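Local coordinates for protein enoyl-CoA hydratase/carnithine racemase (Magnetospirillum magneticum, PDB 4NEK) that belongs to the enoyl-CoA hydratase/isomerase (crotonase) family and probably shifts the double bond of enoyl-CoA substrates as a delta(3)-delta(2)-enoyl-CoA isomerase, at residues K24-G29 / G63-D68; V48-I53 / P93-V98; I103-T108 / P135-S140; C113-A118 / L172-V177. All coordinates share one frame; numbering follows the deposited sequence.

Interaction 1: residues K24-G29 / G63-D68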
loop_
_atom_site.group_PDB
_atom_site.type_symbol
_atom_site.label_atom_id
_atom_site.label_comp_id
_atom_site.label_asym_id
_atom_site.label_seq_id
_atom_site.Cartn_x
_atom_site.Cartn_y
_atom_site.Cartn_z
ATOM N N LYS C 24 32.762 5.151 1.391
ATOM C CA LYS C 24 31.399 4.748 1.695
ATOM C C LYS C 24 31.342 3.458 2.450
ATOM O O LYS C 24 30.461 2.651 2.227
ATOM C CB LYS C 24 30.592 4.593 0.423
ATOM C CG LYS C 24 30.562 5.813 -0.492
ATOM C CD LYS C 24 29.488 5.544 -1.531
ATOM C CE LYS C 24 29.879 5.987 -2.925
ATOM N NZ LYS C 24 29.296 7.330 -3.161
ATOM N N ASN C 25 32.280 3.277 3.374
ATOM C CA ASN C 25 32.326 2.100 4.202
ATOM C C ASN C 25 32.417 0.804 3.435
ATOM O O ASN C 25 31.918 -0.240 3.873
ATOM C CB ASN C 25 31.132 2.081 5.176
ATOM C CG ASN C 25 31.284 3.108 6.295
ATOM O OD1 ASN C 25 32.377 3.577 6.527
ATOM N ND2 ASN C 25 30.196 3.458 6.971
ATOM N N ALA C 26 33.073 0.849 2.285
ATOM C CA ALA C 26 33.383 -0.377 1.570
ATOM C C ALA C 26 34.293 -1.226 2.453
ATOM O O ALA C 26 35.292 -0.736 2.942
ATOM C CB ALA C 26 34.060 -0.071 0.245
ATOM N N LEU C 27 33.929 -2.483 2.673
ATOM C CA LEU C 27 34.593 -3.304 3.665
ATOM C C LEU C 27 35.852 -4.002 3.161
ATOM O O LEU C 27 35.934 -4.422 2.001
ATOM C CB LEU C 27 33.652 -4.360 4.190
ATOM C CG LEU C 27 32.393 -3.791 4.841
ATOM C CD1 LEU C 27 31.544 -4.981 5.234
ATOM C CD2 LEU C 27 32.659 -2.939 6.074
ATOM N N ILE C 28 36.812 -4.113 4.076
ATOM C CA ILE C 28 38.041 -4.861 3.896
ATOM C C ILE C 28 38.211 -5.797 5.100
ATOM O O ILE C 28 37.511 -5.698 6.122
ATOM C CB ILE C 28 39.251 -3.903 3.754
ATOM C CG1 ILE C 28 39.349 -2.959 4.953
ATOM C CG2 ILE C 28 39.133 -3.050 2.491
ATOM C CD1 ILE C 28 40.582 -2.055 4.941
ATOM N N GLY C 29 39.176 -6.694 5.009
ATOM C CA GLY C 29 39.400 -7.721 6.029
ATOM C C GLY C 29 39.517 -7.178 7.444
ATOM O O GLY C 29 39.014 -7.808 8.388
ATOM N N GLY C 63 29.408 -2.275 0.586
ATOM C CA GLY C 63 29.696 -3.660 0.370
ATOM C C GLY C 63 31.173 -3.848 0.349
ATOM O O GLY C 63 31.913 -3.018 0.834
ATOM N N ASN C 64 31.611 -4.980 -0.179
ATOM C CA ASN C 64 33.023 -5.240 -0.173
ATOM C C ASN C 64 33.778 -4.313 -1.068
ATOM O O ASN C 64 33.308 -3.952 -2.135
ATOM C CB ASN C 64 33.311 -6.651 -0.591
ATOM C CG ASN C 64 33.167 -7.588 0.564
ATOM O OD1 ASN C 64 34.006 -7.617 1.472
ATOM N ND2 ASN C 64 32.102 -8.366 0.550
ATOM N N ASP C 65 34.965 -3.936 -0.614
ATOM C CA ASP C 65 35.887 -3.215 -1.456
ATOM C C ASP C 65 36.175 -4.129 -2.631
ATOM O O ASP C 65 36.565 -5.282 -2.443
ATOM C CB ASP C 65 37.137 -2.804 -0.627
ATOM C CG ASP C 65 38.211 -2.050 -1.506
ATOM O OD1 ASP C 65 38.975 -2.637 -2.427
ATOM O OD2 ASP C 65 38.229 -0.812 -1.260
ATOM N N LEU C 66 35.963 -3.643 -3.835
ATOM C CA LEU C 66 35.989 -4.540 -4.990
ATOM C C LEU C 66 37.395 -5.083 -5.359
ATOM O O LEU C 66 37.565 -6.297 -5.535
ATOM C CB LEU C 66 35.303 -3.855 -6.177
ATOM C CG LEU C 66 35.366 -4.640 -7.475
ATOM C CD1 LEU C 66 34.569 -5.936 -7.340
ATOM C CD2 LEU C 66 34.893 -3.782 -8.642
ATOM N N PRO C 67 38.413 -4.203 -5.428
ATOM C CA PRO C 67 39.778 -4.686 -5.631
ATOM C C PRO C 67 40.165 -5.736 -4.617
ATOM O O PRO C 67 40.666 -6.795 -4.972
ATOM C CB PRO C 67 40.620 -3.445 -5.408
ATOM C CG PRO C 67 39.732 -2.313 -5.796
ATOM C CD PRO C 67 38.327 -2.732 -5.487
ATOM N N ASP C 68 39.885 -5.477 -3.352
ATOM C CA ASP C 68 40.200 -6.442 -2.315
ATOM C C ASP C 68 39.480 -7.778 -2.530
ATOM O O ASP C 68 40.018 -8.863 -2.302
ATOM C CB ASP C 68 39.815 -5.884 -0.960
ATOM C CG ASP C 68 40.093 -6.853 0.149
ATOM O OD1 ASP C 68 41.228 -6.881 0.616
ATOM O OD2 ASP C 68 39.163 -7.586 0.586
HETATM O O HOH W 1 41.145 -7.129 3.135
#
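I28 and D65 lie side by side and point the same way, the branch methyl CG2 of I28 resting 3.7 Å from CB of D65. In I28 the other branch, CG1, stands between the backbone N and the carbonyl carbon (chi1 56°), which puts CG2 beside the aspartate. The carboxylate of D65 is swung away from its own backbone N and reaches along its own chain: OD1 accepts from D68 N at 3.1 Å through its anti lone pair, an N-cap of helix 66-69, while OD2 pairs with the guanidinium of R20. A26 sets its CB 4.0 Å from CA of D65. The two loops, one leading into helix 29-44 and the other into helix 66-69 of the crotonase fold, are tied by a single beta bridge. L27 N donates to G63 O and D65 N donates to L27 O, each at 2.8 Å, and CA of A26 adds a CH...O contact to G63 O. N64 bends its OD1 back to the L27 side, where Y32 OH is its hydrogen-bonding partner. A water accepts from G29 N, at the first turn of helix 29-44, and lies unusually close to D68 OD1, which makes that second link less certain.

Interaction 2: residues V48-I53 / P93-V98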
loop_
_atom_site.group_PDB
_atom_site.type_symbol
_atom_site.label_atom_id
_atom_site.label_comp_id
_atom_site.label_asym_id
_atom_site.label_seq_id
_atom_site.Cartn_x
_atom_site.Cartn_y
_atom_site.Cartn_z
ATOM N N VAL C 48 26.201 -5.275 28.442
ATOM C CA VAL C 48 25.572 -5.088 27.143
ATOM C C VAL C 48 24.294 -5.917 26.978
ATOM O O VAL C 48 24.311 -7.129 27.145
ATOM C CB VAL C 48 26.521 -5.507 26.058
ATOM C CG1 VAL C 48 25.816 -5.490 24.711
ATOM C CG2 VAL C 48 27.694 -4.569 26.049
ATOM N N ASN C 49 23.206 -5.237 26.658
ATOM C CA ASN C 49 21.955 -5.887 26.385
ATOM C C ASN C 49 21.579 -5.917 24.921
ATOM O O ASN C 49 20.865 -6.827 24.511
ATOM C CB ASN C 49 20.842 -5.166 27.112
ATOM C CG ASN C 49 20.903 -5.374 28.612
ATOM O OD1 ASN C 49 21.737 -6.108 29.129
ATOM N ND2 ASN C 49 19.975 -4.780 29.300
ATOM N N VAL C 50 22.066 -4.945 24.148
ATOM C CA VAL C 50 21.645 -4.778 22.778
ATOM C C VAL C 50 22.803 -4.217 21.977
ATOM O O VAL C 50 23.547 -3.402 22.495
ATOM C CB VAL C 50 20.487 -3.769 22.733
ATOM C CG1 VAL C 50 20.031 -3.490 21.315
ATOM C CG2 VAL C 50 19.323 -4.304 23.521
ATOM N N PHE C 51 22.883 -4.575 20.694
ATOM C CA PHE C 51 23.795 -3.934 19.738
ATOM C C PHE C 51 23.094 -2.929 18.866
ATOM O O PHE C 51 21.963 -3.129 18.459
ATOM C CB PHE C 51 24.377 -4.957 18.791
ATOM C CG PHE C 51 25.273 -5.972 19.454
ATOM C CD1 PHE C 51 26.608 -5.718 19.592
ATOM C CD2 PHE C 51 24.776 -7.197 19.866
ATOM C CE1 PHE C 51 27.441 -6.653 20.189
ATOM C CE2 PHE C 51 25.597 -8.137 20.446
ATOM C CZ PHE C 51 26.926 -7.864 20.635
ATOM N N LEU C 52 23.821 -1.887 18.524
ATOM C CA LEU C 52 23.357 -0.940 17.539
ATOM C C LEU C 52 24.446 -0.711 16.483
ATOM O O LEU C 52 25.505 -0.216 16.788
ATOM C CB LEU C 52 23.031 0.370 18.210
ATOM C CG LEU C 52 22.778 1.544 17.271
ATOM C CD1 LEU C 52 21.580 1.247 16.402
ATOM C CD2 LEU C 52 22.492 2.795 18.056
ATOM N N ILE C 53 24.158 -1.075 15.240
ATOM C CA ILE C 53 25.115 -0.955 14.162
ATOM C C ILE C 53 24.823 0.228 13.303
ATOM O O ILE C 53 23.722 0.358 12.808
ATOM C CB ILE C 53 25.029 -2.130 13.215
ATOM C CG1 ILE C 53 25.159 -3.422 13.968
ATOM C CG2 ILE C 53 26.138 -2.095 12.179
ATOM C CD1 ILE C 53 24.679 -4.555 13.099
ATOM N N PRO C 93 19.879 -8.839 20.932
ATOM C CA PRO C 93 19.248 -8.114 19.850
ATOM C C PRO C 93 20.179 -7.173 19.150
ATOM O O PRO C 93 21.116 -6.661 19.758
ATOM C CB PRO C 93 18.160 -7.275 20.542
ATOM C CG PRO C 93 17.980 -7.878 21.891
ATOM C CD PRO C 93 19.289 -8.515 22.246
ATOM N N VAL C 94 19.865 -6.926 17.884
ATOM C CA VAL C 94 20.704 -6.133 17.005
ATOM C C VAL C 94 19.814 -5.159 16.234
ATOM O O VAL C 94 18.868 -5.552 15.591
ATOM C CB VAL C 94 21.414 -7.043 16.006
ATOM C CG1 VAL C 94 22.274 -6.243 15.060
ATOM C CG2 VAL C 94 22.249 -8.103 16.724
ATOM N N VAL C 95 20.110 -3.880 16.365
ATOM C CA VAL C 95 19.374 -2.834 15.683
ATOM C C VAL C 95 20.321 -2.175 14.711
ATOM O O VAL C 95 21.481 -1.989 15.042
ATOM C CB VAL C 95 18.938 -1.767 16.698
ATOM C CG1 VAL C 95 18.218 -0.603 15.998
ATOM C CG2 VAL C 95 18.048 -2.390 17.763
ATOM N N ALA C 96 19.857 -1.866 13.521
ATOM C CA ALA C 96 20.697 -1.191 12.553
ATOM C C ALA C 96 20.049 0.068 12.035
ATOM O O ALA C 96 18.846 0.141 11.960
ATOM C CB ALA C 96 20.966 -2.105 11.400
ATOM N N ALA C 97 20.869 1.054 11.698
ATOM C CA ALA C 97 20.381 2.263 11.103
ATOM C C ALA C 97 21.139 2.435 9.832
ATOM O O ALA C 97 22.352 2.598 9.862
ATOM C CB ALA C 97 20.641 3.439 12.029
ATOM N N VAL C 98 20.438 2.406 8.701
ATOM C CA VAL C 98 21.072 2.476 7.414
ATOM C C VAL C 98 20.724 3.724 6.659
ATOM O O VAL C 98 19.692 4.316 6.891
ATOM C CB VAL C 98 20.706 1.259 6.568
ATOM C CG1 VAL C 98 20.970 -0.013 7.347
ATOM C CG2 VAL C 98 19.247 1.229 6.210
#
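F51 N donates to P93 O over 2.9 Å in an almost straight bond (177° at the hydrogen), the first of four backbone links between strands 50-53 and 94-98. V95 is gripped from both its ends: its N donates to F51 O and its O accepts from I53 N at 2.8 Å, nearly in line with the carbonyl. A97 N to I53 O, at 3.1 Å, completes the ladder. CH...O contacts fill in between, the shortest from CA of L52 to V95 O at 3.3 Å. The apolar contacts divide between two faces. On one, I53 stretches its CD1 to CG1 of V94 (3.5 Å), and the F51 ring passes CD2 4.1 Å from CG2 of V94; the ring itself stacks on F39 of helix 29-44. On the other, L52 has CG anti to the backbone N (chi1 169°), which brings CD1 back over the neighbouring strand, 3.9 Å from CG1 of V95. V50 sends CG1 to V95 too, and helix 179-194 covers this side through L193 and A186. At the strand entry the P93 ring crosses V50 at about a right angle, while M157 of a second subunit packs on the proline. Neighbouring parallel strands, 16° apart and joined through intervening helices, form the buried central sheet of the crotonase fold.

Interaction 3: residues I103-T108 / P135-S140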
loop_
_atom_site.group_PDB
_atom_site.type_symbol
_atom_site.label_atom_id
_atom_site.label_comp_id
_atom_site.label_asym_id
_atom_site.label_seq_id
_atom_site.Cartn_x
_atom_site.Cartn_y
_atom_site.Cartn_z
ATOM N N ILE C 103 24.917 -1.907 0.147
ATOM C CA ILE C 103 25.212 -2.737 -1.004
ATOM C C ILE C 103 25.906 -4.004 -0.586
ATOM O O ILE C 103 26.694 -4.011 0.339
ATOM C CB ILE C 103 26.073 -1.990 -2.007
ATOM C CG1 ILE C 103 25.337 -0.735 -2.467
ATOM C CG2 ILE C 103 26.411 -2.884 -3.205
ATOM C CD1 ILE C 103 26.203 0.167 -3.318
ATOM N N GLY C 104 25.541 -5.087 -1.266
ATOM C CA GLY C 104 26.055 -6.385 -0.980
ATOM C C GLY C 104 25.745 -6.793 0.418
ATOM O O GLY C 104 24.593 -6.888 0.808
ATOM N N ILE C 105 26.798 -6.967 1.201
ATOM C CA ILE C 105 26.686 -7.279 2.619
ATOM C C ILE C 105 25.949 -6.164 3.385
ATOM O O ILE C 105 25.286 -6.406 4.368
ATOM C CB ILE C 105 28.089 -7.590 3.206
ATOM C CG1 ILE C 105 27.994 -8.031 4.659
ATOM C CG2 ILE C 105 29.012 -6.382 3.120
ATOM C CD1 ILE C 105 27.141 -9.270 4.872
ATOM N N GLY C 106 26.045 -4.940 2.910
ATOM C CA GLY C 106 25.273 -3.862 3.475
ATOM C C GLY C 106 23.775 -4.132 3.437
ATOM O O GLY C 106 23.062 -3.683 4.320
ATOM N N SER C 107 23.298 -4.862 2.443
ATOM C CA SER C 107 21.916 -5.301 2.423
ATOM C C SER C 107 21.702 -6.676 3.047
ATOM O O SER C 107 20.707 -6.877 3.749
ATOM C CB SER C 107 21.365 -5.338 0.988
ATOM O OG SER C 107 20.921 -4.048 0.604
ATOM N N THR C 108 22.585 -7.638 2.772
ATOM C CA THR C 108 22.285 -9.052 3.068
ATOM C C THR C 108 22.480 -9.366 4.526
ATOM O O THR C 108 22.050 -10.404 5.015
ATOM C CB THR C 108 23.165 -10.017 2.273
ATOM O OG1 THR C 108 24.536 -9.731 2.553
ATOM C CG2 THR C 108 22.915 -9.866 0.779
ATOM N N PRO C 135 24.831 -14.961 -4.178
ATOM C CA PRO C 135 24.580 -14.280 -2.949
ATOM C C PRO C 135 25.079 -15.045 -1.745
ATOM O O PRO C 135 25.059 -16.271 -1.688
ATOM C CB PRO C 135 23.058 -14.214 -2.894
ATOM C CG PRO C 135 22.599 -14.481 -4.271
ATOM C CD PRO C 135 23.588 -15.436 -4.805
ATOM N N GLU C 136 25.356 -14.257 -0.739
ATOM C CA GLU C 136 25.989 -14.668 0.459
ATOM C C GLU C 136 25.063 -14.291 1.631
ATOM O O GLU C 136 23.930 -13.758 1.451
ATOM C CB GLU C 136 27.248 -13.819 0.593
ATOM C CG GLU C 136 26.904 -12.383 1.059
ATOM C CD GLU C 136 27.951 -11.323 0.751
ATOM O OE1 GLU C 136 29.024 -11.651 0.196
ATOM O OE2 GLU C 136 27.695 -10.140 1.093
ATOM N N ALA C 137 25.570 -14.565 2.826
ATOM C CA ALA C 137 24.929 -14.216 4.061
ATOM C C ALA C 137 23.510 -14.770 4.247
ATOM O O ALA C 137 22.715 -14.210 5.038
ATOM C CB ALA C 137 24.960 -12.697 4.251
ATOM N N GLY C 138 23.190 -15.843 3.542
ATOM C CA GLY C 138 21.871 -16.487 3.641
ATOM C C GLY C 138 20.780 -15.837 2.818
ATOM O O GLY C 138 19.612 -16.184 2.964
ATOM N N SER C 139 21.144 -14.869 1.974
ATOM C CA SER C 139 20.152 -14.099 1.252
ATOM C C SER C 139 19.366 -14.960 0.294
ATOM O O SER C 139 18.199 -14.638 0.011
ATOM C CB SER C 139 20.783 -12.913 0.533
ATOM O OG SER C 139 21.868 -13.342 -0.218
ATOM N N SER C 140 19.976 -16.034 -0.237
ATOM C CA SER C 140 19.258 -16.978 -1.100
ATOM C C SER C 140 18.073 -17.612 -0.375
ATOM O O SER C 140 17.151 -18.080 -1.004
ATOM C CB SER C 140 20.168 -18.088 -1.600
ATOM O OG SER C 140 20.547 -18.997 -0.534
HETATM O O HOH W 2 20.469 -12.547 4.459
#
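T108 meets the A137 methyl with its hydroxyl end: OG1 is 3.4 Å from CB of A137, while CG2 lies 3.7 Å from CB of S139. The chi1 of 57° turns OG1 back over its own helix, toward G104 O, in a weak hydrogen bond, and presents the methyl to the serine. I105 makes an apolar touch, its CD1 lying 4.1 Å from CB of A137, with I84 of helix 79-88 against both residues. Polar groups approach without bonding directly across the contact. The extended side chain of E136 crosses I105 and T108 at about a right angle, and its OE2 comes 3.3 Å from I105 N at a poor angle for a bond. A water makes the polar bridge, donating to both T108 O and A137 O; H112 also donates to the latter. Within 135-140 a type I' turn runs from E136 to S139. Its first carbonyl is gripped twice, by the backbone N of S139 and by the hydroxyl, S139 OG lying 2.7 Å from E136 O. E222 of a third subunit binds G138 N and S140 OG at the start of helix 139-147. An alanine in place of T108 would probably open a gap beside S139 and A137 and leave G104 O without its weak hydroxyl partner. The E136 carboxylate, buried but poorly ordered and held by no direct bond to 103-108, lies beside the start of helix 105-108 and is probably mobile, so the water is the polar tie between the two segments.

Interaction 4: residues C113-A118 / L172-V177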
loop_
_atom_site.group_PDB
_atom_site.type_symbol
_atom_site.label_atom_id
_atom_site.label_comp_id
_atom_site.label_asym_id
_atom_site.label_seq_id
_atom_site.Cartn_x
_atom_site.Cartn_y
_atom_site.Cartn_z
ATOM N N CYS C 113 19.233 -8.696 11.417
ATOM C CA CYS C 113 18.937 -7.733 12.431
ATOM C C CYS C 113 17.513 -7.897 12.957
ATOM O O CYS C 113 16.657 -8.453 12.277
ATOM C CB CYS C 113 19.186 -6.343 11.900
ATOM S SG CYS C 113 20.935 -6.137 11.452
ATOM N N ASP C 114 17.277 -7.429 14.186
ATOM C CA ASP C 114 15.995 -7.537 14.812
ATOM C C ASP C 114 15.172 -6.327 14.484
ATOM O O ASP C 114 13.962 -6.453 14.267
ATOM C CB ASP C 114 16.174 -7.703 16.271
ATOM C CG ASP C 114 16.952 -8.981 16.594
ATOM O OD1 ASP C 114 16.396 -10.090 16.403
ATOM O OD2 ASP C 114 18.136 -8.881 17.010
ATOM N N LEU C 115 15.813 -5.169 14.401
ATOM C CA LEU C 115 15.157 -3.961 13.920
ATOM C C LEU C 115 16.079 -3.181 13.049
ATOM O O LEU C 115 17.252 -3.072 13.338
ATOM C CB LEU C 115 14.799 -3.042 15.093
ATOM C CG LEU C 115 13.855 -3.571 16.154
ATOM C CD1 LEU C 115 13.793 -2.611 17.335
ATOM C CD2 LEU C 115 12.461 -3.793 15.619
ATOM N N VAL C 116 15.532 -2.542 12.039
ATOM C CA VAL C 116 16.289 -1.765 11.086
ATOM C C VAL C 116 15.522 -0.534 10.644
ATOM O O VAL C 116 14.353 -0.613 10.303
ATOM C CB VAL C 116 16.506 -2.591 9.834
ATOM C CG1 VAL C 116 17.333 -1.800 8.841
ATOM C CG2 VAL C 116 17.190 -3.895 10.145
ATOM N N TYR C 117 16.164 0.617 10.689
ATOM C CA TYR C 117 15.553 1.894 10.249
ATOM C C TYR C 117 16.452 2.401 9.172
ATOM O O TYR C 117 17.658 2.239 9.259
ATOM C CB TYR C 117 15.456 2.923 11.383
ATOM C CG TYR C 117 14.621 2.382 12.475
ATOM C CD1 TYR C 117 13.230 2.507 12.465
ATOM C CD2 TYR C 117 15.220 1.588 13.470
ATOM C CE1 TYR C 117 12.445 1.894 13.441
ATOM C CE2 TYR C 117 14.455 0.983 14.468
ATOM C CZ TYR C 117 13.076 1.133 14.462
ATOM O OH TYR C 117 12.380 0.553 15.489
ATOM N N ALA C 118 15.859 3.041 8.180
ATOM C CA ALA C 118 16.566 3.543 7.032
ATOM C C ALA C 118 16.226 4.971 6.717
ATOM O O ALA C 118 15.109 5.404 6.942
ATOM C CB ALA C 118 16.183 2.712 5.836
ATOM N N LEU C 172 12.073 -5.909 5.140
ATOM C CA LEU C 172 13.501 -5.814 5.349
ATOM C C LEU C 172 13.832 -4.744 6.360
ATOM O O LEU C 172 14.836 -4.824 7.034
ATOM C CB LEU C 172 14.193 -5.512 4.032
ATOM C CG LEU C 172 15.695 -5.663 4.026
ATOM C CD1 LEU C 172 16.153 -7.112 4.269
ATOM C CD2 LEU C 172 16.208 -5.187 2.688
ATOM N N ILE C 173 13.011 -3.717 6.440
ATOM C CA ILE C 173 13.242 -2.627 7.414
ATOM C C ILE C 173 11.927 -2.357 8.114
ATOM O O ILE C 173 10.875 -2.635 7.548
ATOM C CB ILE C 173 13.711 -1.299 6.767
ATOM C CG1 ILE C 173 12.648 -0.751 5.825
ATOM C CG2 ILE C 173 15.000 -1.507 6.023
ATOM C CD1 ILE C 173 13.092 0.515 5.107
ATOM N N ASN C 174 11.996 -1.745 9.283
ATOM C CA ASN C 174 10.820 -1.420 10.002
ATOM C C ASN C 174 10.249 -0.107 9.520
ATOM O O ASN C 174 9.039 0.112 9.642
ATOM C CB ASN C 174 11.122 -1.287 11.475
ATOM C CG ASN C 174 11.425 -2.608 12.119
ATOM O OD1 ASN C 174 10.568 -3.237 12.702
ATOM N ND2 ASN C 174 12.633 -3.037 11.995
ATOM N N GLY C 175 11.073 0.807 9.037
ATOM C CA GLY C 175 10.554 2.120 8.728
ATOM C C GLY C 175 11.589 3.093 8.239
ATOM O O GLY C 175 12.772 2.832 8.288
ATOM N N VAL C 176 11.107 4.199 7.712
ATOM C CA VAL C 176 11.933 5.196 7.144
ATOM C C VAL C 176 11.951 6.383 8.065
ATOM O O VAL C 176 10.930 6.818 8.489
ATOM C CB VAL C 176 11.380 5.614 5.796
ATOM C CG1 VAL C 176 12.235 6.713 5.149
ATOM C CG2 VAL C 176 11.367 4.402 4.886
ATOM N N VAL C 177 13.121 6.939 8.322
ATOM C CA VAL C 177 13.294 8.042 9.255
ATOM C C VAL C 177 14.260 9.045 8.663
ATOM O O VAL C 177 15.307 8.664 8.183
ATOM C CB VAL C 177 13.948 7.566 10.543
ATOM C CG1 VAL C 177 14.087 8.712 11.524
ATOM C CG2 VAL C 177 13.119 6.450 11.167
#
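V116 and I173 cross at about a right angle, with CG1 of V116 3.7 Å from CG2 of I173. The isoleucine chi1 of 62° lodges CG1 between the backbone N and the carbonyl carbon, and from there CD1 extends to CB of A118 at 3.9 Å; helix 164-169 also packs on I173, through A167 and E168. On the other face of strand 115-118, N174 folds over the strand with CG beside its own backbone N (chi1 -71°). Its CB sits 4.0 Å from CE1 of Y117, its amide plane is 28° from the phenol ring, and its amide end lies against L115 CD2 and the V116 backbone. V177 reaches CG2 obliquely to CD1 of the same ring, which helix 179-194 covers through L182 and A189. The main chains bond as well: N174 N to V116 O at 2.8 Å, A118 N to G175 O at 3.1 Å and V177 N to A118 O at 2.9 Å. An alanine in place of N174 would probably open a gap beside L115 and the V116 backbone and leave R150 of a second subunit without part of its packing. The chemistry suggests that the outermost strand of the sheet within this chain is fixed chiefly by three main-chain bonds, with apolar branches on one face and a mixed polar and aromatic patch on the other, next to the subunit interface.

Interactions 2 and 4 belong to one sheet, where strands 94-98 and 115-118 are neighbours: V98 N probably bonds to Y117 O, and D114 of interaction 4 to V94 N of interaction 2. Both are buried, but interaction 2 is a regular, apolar parallel ladder at the heart of the sheet, whereas interaction 4 joins a weakly bonded strand, outermost within this chain, close to another subunit. Interactions 1 and 3 link loops and helix starts; their centres lie about 19 and 12 Å from the centre of the chain, farther than those of interactions 2 and 4. They touch through L27 and G63 on I105. Interaction 1, only partly buried, relies on a backbone bridge and an aspartate cap; interaction 3, fully buried, on packing and a water.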